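Local coordinates for protein cytochrome B5-HOST origin (PDB 4B8N) that binds haem in a cytochrome b5 fold and probably carries electrons, as a viral member of the cytochrome b5 family that may derive from a host gene, at residues D36-L41 / V84-V89; C30-K35 / K53-F58. All coordinates share one frame; numbering follows the deposited sequence.

Contact 1: residues D36-L41 / V84-V89; sequences DIVYDL and VVLGPV
Val38 pairs with both Leu86 and Gly87, the mark of a classic beta bulge, where strand 85-88 runs antiparallel to strand 37-40 at the border of the small sheet of the cytochrome b5 fold. Four backbone hydrogen bonds join the strands. Val38 N reaches Gly87 O at 2.7 Å in an almost straight bond (179°), and Val38 O accepts Leu86 N at 2.9 Å. Towards the two ends, Val89 N donates to Asp36 O from above the carbonyl plane, whereas Asp40 N lies in the carbonyl plane of Val84 O. Gly87 has a positive phi (136°) at which a CB would jam against the preceding carbonyl oxygen, so glycine suits these backbone angles.

The apolar contacts divide between the faces. Ile37, Tyr39, Val85 and Pro88 share one: Ile37 CG2 meets Val85 CG1, and Ile37 CD1 reaches Pro88 CA at 3.7 Å. On the other, Val38 splits its branches. CG1, anti to the backbone N (chi1 -173°), approaches Leu86 CD1, while CG2 touches Val89 CG2, 3.9 Å away, the two side chains crossing at about a right angle. Helix 18-22 packs on Val38 and Val89 through Ile21, a place suited to compact branched residues. Asp40 turns its carboxylate to Thr42 and offers Leu86 its CB. Tyr39 runs alongside Val85 in the same direction, its CE2 3.8 Å from Val85 CG2.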
loop_
_atom_site.group_PDB
_atom_site.type_symbol
_atom_site.label_atom_id
_atom_site.label_comp_id
_atom_site.label_asym_id
_atom_site.label_seq_id
_atom_site.Cartn_x
_atom_site.Cartn_y
_atom_site.Cartn_z
ATOM N N ASP A 36 -0.780 6.011 -7.585
ATOM C CA ASP A 36 0.604 6.448 -7.794
ATOM C C ASP A 36 1.338 6.932 -6.538
ATOM O O ASP A 36 2.413 7.559 -6.632
ATOM C CB ASP A 36 0.675 7.489 -8.928
ATOM C CG ASP A 36 0.324 6.893 -10.299
ATOM O OD1 ASP A 36 0.477 5.664 -10.507
ATOM O OD2 ASP A 36 -0.117 7.656 -11.173
ATOM N N ILE A 37 0.762 6.621 -5.374
ATOM C CA ILE A 37 1.396 6.879 -4.068
ATOM C C ILE A 37 1.717 5.554 -3.384
ATOM O O ILE A 37 0.858 4.670 -3.319
ATOM C CB ILE A 37 0.499 7.743 -3.146
ATOM C CG1 ILE A 37 0.292 9.142 -3.750
ATOM C CG2 ILE A 37 1.103 7.876 -1.747
ATOM C CD1 ILE A 37 1.564 9.974 -3.867
ATOM N N VAL A 38 2.948 5.412 -2.882
ATOM C CA VAL A 38 3.370 4.167 -2.237
ATOM C C VAL A 38 3.074 4.243 -0.738
ATOM O O VAL A 38 3.463 5.200 -0.082
ATOM C CB VAL A 38 4.876 3.891 -2.464
ATOM C CG1 VAL A 38 5.267 2.518 -1.942
ATOM C CG2 VAL A 38 5.230 4.010 -3.935
ATOM N N TYR A 39 2.370 3.239 -0.217
ATOM C CA TYR A 39 2.096 3.103 1.209
ATOM C C TYR A 39 2.835 1.884 1.763
ATOM O O TYR A 39 2.850 0.834 1.133
ATOM C CB TYR A 39 0.581 2.947 1.428
ATOM C CG TYR A 39 -0.225 4.129 0.925
ATOM C CD1 TYR A 39 -0.660 4.207 -0.404
ATOM C CD2 TYR A 39 -0.513 5.193 1.767
ATOM C CE1 TYR A 39 -1.380 5.304 -0.865
ATOM C CE2 TYR A 39 -1.241 6.283 1.324
ATOM C CZ TYR A 39 -1.665 6.346 0.015
ATOM O OH TYR A 39 -2.381 7.450 -0.400
ATOM N N ASP A 40 3.454 2.028 2.931
ATOM C CA ASP A 40 4.012 0.881 3.627
ATOM C C ASP A 40 2.960 0.382 4.593
ATOM O O ASP A 40 2.734 0.986 5.644
ATOM C CB ASP A 40 5.316 1.216 4.352
ATOM C CG ASP A 40 5.922 0.004 5.080
ATOM O OD1 ASP A 40 5.280 -1.064 5.183
ATOM O OD2 ASP A 40 7.064 0.126 5.554
ATOM N N LEU A 41 2.303 -0.712 4.218
ATOM C CA LEU A 41 1.181 -1.215 4.999
ATOM C C LEU A 41 1.549 -2.348 5.951
ATOM O O LEU A 41 0.672 -2.946 6.569
ATOM C CB LEU A 41 -0.015 -1.573 4.085
ATOM C CG LEU A 41 -0.566 -0.406 3.248
ATOM C CD1 LEU A 41 -1.652 -0.855 2.281
ATOM C CD2 LEU A 41 -1.073 0.714 4.134
ATOM N N VAL A 84 3.449 6.102 7.174
ATOM C CA VAL A 84 3.282 4.998 6.210
ATOM C C VAL A 84 3.172 5.473 4.764
ATOM O O VAL A 84 3.182 4.660 3.832
ATOM C CB VAL A 84 2.106 4.045 6.562
ATOM C CG1 VAL A 84 2.302 3.434 7.948
ATOM C CG2 VAL A 84 0.752 4.739 6.442
ATOM N N VAL A 85 3.045 6.782 4.578
ATOM C CA VAL A 85 2.912 7.342 3.240
ATOM C C VAL A 85 4.318 7.653 2.756
ATOM O O VAL A 85 4.926 8.634 3.175
ATOM C CB VAL A 85 2.014 8.599 3.204
ATOM C CG1 VAL A 85 1.795 9.044 1.765
ATOM C CG2 VAL A 85 0.683 8.345 3.908
ATOM N N LEU A 86 4.833 6.802 1.876
ATOM C CA LEU A 86 6.225 6.894 1.475
ATOM C C LEU A 86 6.459 7.944 0.397
ATOM O O LEU A 86 7.498 8.593 0.397
ATOM C CB LEU A 86 6.760 5.524 1.032
ATOM C CG LEU A 86 6.598 4.369 2.035
ATOM C CD1 LEU A 86 7.341 3.167 1.507
ATOM C CD2 LEU A 86 7.095 4.722 3.438
ATOM N N GLY A 87 5.495 8.109 -0.508
ATOM C CA GLY A 87 5.604 9.091 -1.589
ATOM C C GLY A 87 5.152 8.554 -2.941
ATOM O O GLY A 87 4.681 7.416 -3.044
ATOM N N PRO A 88 5.301 9.368 -4.001
ATOM C CA PRO A 88 4.841 8.929 -5.310
ATOM C C PRO A 88 5.812 7.948 -6.000
ATOM O O PRO A 88 7.025 8.001 -5.758
ATOM C CB PRO A 88 4.740 10.247 -6.092
ATOM C CG PRO A 88 5.851 11.085 -5.524
ATOM C CD PRO A 88 5.971 10.686 -4.065
ATOM N N VAL A 89 5.258 7.057 -6.828
ATOM C CA VAL A 89 6.040 6.169 -7.696
ATOM C C VAL A 89 6.978 6.990 -8.596
ATOM O O VAL A 89 6.570 8.006 -9.168
ATOM C CB VAL A 89 5.109 5.301 -8.585
ATOM C CG1 VAL A 89 5.896 4.473 -9.596
ATOM C CG2 VAL A 89 4.254 4.377 -7.734
#

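Contact 2: residues C30-K35 / K53-F58; sequences CWVIIK and KAIILF. With HEM (protoporphyrin IX containing Fe), chain E; SO4 (sulfate ion), chain F.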
loop_
_atom_site.group_PDB
_atom_site.type_symbol
_atom_site.label_atom_id
_atom_site.label_comp_id
_atom_site.label_asym_id
_atom_site.label_seq_id
_atom_site.Cartn_x
_atom_site.Cartn_y
_atom_site.Cartn_z
ATOM N N CYS A 30 5.557 -5.004 3.316
ATOM C CA CYS A 30 4.405 -4.902 2.418
ATOM C C CYS A 30 4.135 -3.472 1.943
ATOM O O CYS A 30 3.603 -2.648 2.696
ATOM C CB CYS A 30 3.166 -5.472 3.119
ATOM S SG CYS A 30 1.661 -5.457 2.119
ATOM N N TRP A 31 4.514 -3.175 0.699
ATOM C CA TRP A 31 4.201 -1.872 0.114
ATOM C C TRP A 31 3.126 -2.053 -0.885
ATOM O O TRP A 31 3.099 -3.063 -1.580
ATOM C CB TRP A 31 5.385 -1.285 -0.622
ATOM C CG TRP A 31 6.553 -0.831 0.207
ATOM C CD1 TRP A 31 6.772 -1.008 1.571
ATOM C CD2 TRP A 31 7.749 -0.135 -0.288
ATOM N NE1 TRP A 31 7.978 -0.457 1.944
ATOM C CE2 TRP A 31 8.614 0.075 0.875
ATOM C CE3 TRP A 31 8.168 0.330 -1.534
ATOM C CZ2 TRP A 31 9.836 0.726 0.775
ATOM C CZ3 TRP A 31 9.410 0.974 -1.621
ATOM C CH2 TRP A 31 10.217 1.170 -0.493
ATOM N N VAL A 32 2.243 -1.071 -0.995
ATOM C CA VAL A 32 1.136 -1.123 -1.952
ATOM C C VAL A 32 1.002 0.250 -2.618
ATOM O O VAL A 32 1.127 1.273 -1.938
ATOM C CB VAL A 32 -0.200 -1.524 -1.263
ATOM C CG1 VAL A 32 -1.359 -1.494 -2.241
ATOM C CG2 VAL A 32 -0.098 -2.910 -0.637
ATOM N N ILE A 33 0.770 0.262 -3.936
ATOM C CA ILE A 33 0.557 1.507 -4.691
ATOM C C ILE A 33 -0.942 1.755 -4.810
ATOM O O ILE A 33 -1.687 0.877 -5.247
ATOM C CB ILE A 33 1.147 1.470 -6.133
ATOM C CG1 ILE A 33 2.646 1.113 -6.141
ATOM C CG2 ILE A 33 0.912 2.820 -6.838
ATOM C CD1 ILE A 33 3.160 0.634 -7.504
ATOM N N ILE A 34 -1.377 2.953 -4.422
ATOM C CA ILE A 34 -2.758 3.402 -4.641
ATOM C C ILE A 34 -2.694 4.826 -5.198
ATOM O O ILE A 34 -2.169 5.736 -4.540
ATOM C CB ILE A 34 -3.602 3.356 -3.338
ATOM C CG1 ILE A 34 -3.625 1.935 -2.759
ATOM C CG2 ILE A 34 -5.028 3.879 -3.577
ATOM C CD1 ILE A 34 -4.261 1.824 -1.392
ATOM N N LYS A 35 -3.216 4.994 -6.414
ATOM C CA LYS A 35 -3.153 6.246 -7.187
ATOM C C LYS A 35 -1.765 6.838 -7.225
ATOM O O LYS A 35 -1.592 8.014 -6.890
ATOM C CB LYS A 35 -4.143 7.299 -6.660
ATOM C CG LYS A 35 -5.580 6.801 -6.551
ATOM C CD LYS A 35 -6.560 7.924 -6.268
ATOM C CE LYS A 35 -6.390 8.470 -4.854
ATOM N NZ LYS A 35 -6.522 7.425 -3.797
ATOM N N LYS A 53 -4.684 -10.718 4.622
ATOM C CA LYS A 53 -4.424 -11.361 3.328
ATOM C C LYS A 53 -4.929 -10.588 2.125
ATOM O O LYS A 53 -4.269 -10.582 1.076
ATOM C CB LYS A 53 -4.974 -12.776 3.345
ATOM C CG LYS A 53 -4.234 -13.678 4.318
ATOM C CD LYS A 53 -4.729 -15.102 4.151
ATOM C CE LYS A 53 -5.104 -15.705 5.492
ATOM N NZ LYS A 53 -6.392 -15.158 6.009
ATOM N N ALA A 54 -6.079 -9.921 2.280
ATOM C CA ALA A 54 -6.614 -9.053 1.227
ATOM C C ALA A 54 -5.580 -8.033 0.765
ATOM O O ALA A 54 -5.496 -7.733 -0.422
ATOM C CB ALA A 54 -7.872 -8.338 1.695
ATOM N N ILE A 55 -4.830 -7.468 1.707
ATOM C CA ILE A 55 -3.760 -6.528 1.336
ATOM C C ILE A 55 -2.494 -7.235 0.873
ATOM O O ILE A 55 -1.892 -6.822 -0.133
ATOM C CB ILE A 55 -3.444 -5.514 2.461
ATOM C CG1 ILE A 55 -4.720 -4.784 2.872
ATOM C CG2 ILE A 55 -2.381 -4.506 1.991
ATOM C CD1 ILE A 55 -4.572 -3.853 4.059
ATOM N N ILE A 56 -2.083 -8.281 1.592
ATOM C CA ILE A 56 -0.867 -9.039 1.221
ATOM C C ILE A 56 -0.952 -9.520 -0.247
ATOM O O ILE A 56 0.045 -9.548 -0.978
ATOM C CB ILE A 56 -0.623 -10.244 2.167
ATOM C CG1 ILE A 56 -0.360 -9.772 3.603
ATOM C CG2 ILE A 56 0.561 -11.065 1.687
ATOM C CD1 ILE A 56 -0.621 -10.842 4.666
ATOM N N LEU A 57 -2.159 -9.879 -0.669
ATOM C CA LEU A 57 -2.438 -10.229 -2.069
ATOM C C LEU A 57 -1.893 -9.210 -3.054
ATOM O O LEU A 57 -1.543 -9.569 -4.181
ATOM C CB LEU A 57 -3.943 -10.326 -2.316
ATOM C CG LEU A 57 -4.656 -11.668 -2.385
ATOM C CD1 LEU A 57 -6.137 -11.439 -2.682
ATOM C CD2 LEU A 57 -4.020 -12.548 -3.450
ATOM N N PHE A 58 -1.851 -7.942 -2.639
ATOM C CA PHE A 58 -1.391 -6.846 -3.494
ATOM C C PHE A 58 -0.018 -6.295 -3.087
ATOM O O PHE A 58 0.398 -5.236 -3.579
ATOM C CB PHE A 58 -2.453 -5.733 -3.562
ATOM C CG PHE A 58 -3.710 -6.154 -4.276
ATOM C CD1 PHE A 58 -4.691 -6.888 -3.622
ATOM C CD2 PHE A 58 -3.892 -5.848 -5.620
ATOM C CE1 PHE A 58 -5.829 -7.318 -4.289
ATOM C CE2 PHE A 58 -5.035 -6.264 -6.296
ATOM C CZ PHE A 58 -6.009 -6.996 -5.627
HETATM C CHA HEM E . -12.602 -3.261 4.370
HETATM C CHB HEM E . -9.343 0.423 5.309
HETATM C CHC HEM E . -6.437 -1.199 1.823
HETATM C CHD HEM E . -9.632 -4.845 0.972
HETATM C C1A HEM E . -11.946 -2.080 4.876
HETATM C C2A HEM E . -12.567 -1.271 5.928
HETATM C C3A HEM E . -11.617 -0.195 6.184
HETATM C C4A HEM E . -10.465 -0.459 5.320
HETATM C CMA HEM E . -11.766 0.907 7.186
HETATM C CAA HEM E . -13.911 -1.464 6.603
HETATM C CBA HEM E . -14.924 -0.491 5.991
HETATM C CGA HEM E . -15.227 -0.966 4.590
HETATM O O1A HEM E . -15.904 -2.031 4.417
HETATM O O2A HEM E . -14.765 -0.276 3.656
HETATM C C1B HEM E . -8.237 0.300 4.403
HETATM C C2B HEM E . -7.148 1.291 4.418
HETATM C C3B HEM E . -6.304 0.772 3.360
HETATM C C4B HEM E . -6.995 -0.429 2.894
HETATM C CMB HEM E . -6.981 2.491 5.299
HETATM C CAB HEM E . -4.999 1.309 2.900
HETATM C CBB HEM E . -4.852 1.708 1.669
HETATM C C1C HEM E . -7.063 -2.308 1.186
HETATM C C2C HEM E . -6.428 -3.040 0.062
HETATM C C3C HEM E . -7.386 -4.101 -0.153
HETATM C C4C HEM E . -8.486 -3.977 0.840
HETATM C CMC HEM E . -5.120 -2.736 -0.639
HETATM C CAC HEM E . -7.278 -5.137 -1.190
HETATM C CBC HEM E . -7.985 -4.930 -2.275
HETATM C C1D HEM E . -10.734 -4.772 1.876
HETATM C C2D HEM E . -11.818 -5.768 1.815
HETATM C C3D HEM E . -12.721 -5.279 2.845
HETATM C C4D HEM E . -12.021 -4.085 3.363
HETATM C CMD HEM E . -11.988 -6.989 0.923
HETATM C CAD HEM E . -14.040 -5.840 3.299
HETATM C CBD HEM E . -15.209 -5.052 2.702
HETATM C CGD HEM E . -16.550 -5.451 3.317
HETATM O O1D HEM E . -16.660 -6.520 3.966
HETATM O O2D HEM E . -17.522 -4.683 3.144
HETATM N NA HEM E . -10.708 -1.502 4.376
HETATM N NB HEM E . -8.162 -0.679 3.487
HETATM N NC HEM E . -8.331 -2.798 1.575
HETATM N ND HEM E . -10.867 -3.760 2.775
HETATM FE FE HEM E . -9.408 -2.307 3.150
HETATM S S SO4 F . -6.950 -12.363 7.910
HETATM O O1 SO4 F . -6.510 -13.641 8.524
HETATM O O2 SO4 F . -6.612 -12.352 6.441
HETATM O O3 SO4 F . -6.285 -11.269 8.657
HETATM O O4 SO4 F . -8.415 -12.211 8.093
#
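Val32 sets its CG2 methyl against Ile55 CG2 at 3.8 Å, the two side chains crossing at about a right angle. The same Val32 methyl lies 3.8 Å from Phe58 O, at the end of the 53-58 segment. Beside it Cys30 SG, anti to its backbone N (chi1 -178°), comes within 4.2 Å of Ile55 CG2; a small thiol fits here as an apolar filler. No hydrogen bond crosses between the segments, and the join is a modest apolar one, in which two beta-branched residues, a strand valine and a helix isoleucine, present methyls to each other.

This is where the sheet meets the helices that hold the haem in the cytochrome b5 fold: strand 29-34 backs helix 52-56, and Ile55 stands between strand and porphyrin. Its two branches part at CB. CG2 goes to the strand, while CG1, anti to the carbonyl carbon (chi1 -55°), is directed to the macrocycle, 3.7 Å from HEM C2C. Phe58 follows at the haem's edge, CE1 lying 3.8 Å from vinyl atom HEM CBC, while Ala54 O sits at the edge of the phenyl ring and in its plane. Ile34 extends the apolar lining from the strand to the other vinyl, HEM CBB. At the N-terminal end of the helix, away from strand 29-34, Lys53 grips a sulfate, probably from the crystallisation liquor, through its backbone N and NZ; Lys52 N also binds it.

From the N terminus, strand 29-34 supplies the first half of contact 2 and, after a tight turn, strand 37-40 supplies the first half of contact 1. Helix 52-56 then returns to strand 29-34, closing the shorter loop at contact 2. The chain continues through helices 64-70 and 75-79 before strand 85-88 closes the longer loop at contact 1, so the two loops cross rather than nest. Their strands are neighbours in one sheet, joined by probable hydrogen bonds from Tyr39 N to Val32 O and from Leu41 N to Cys30 O. Contact 1 thus fastens the C-terminal strand to the sheet, and contact 2 joins that sheet to the haem-lining helix.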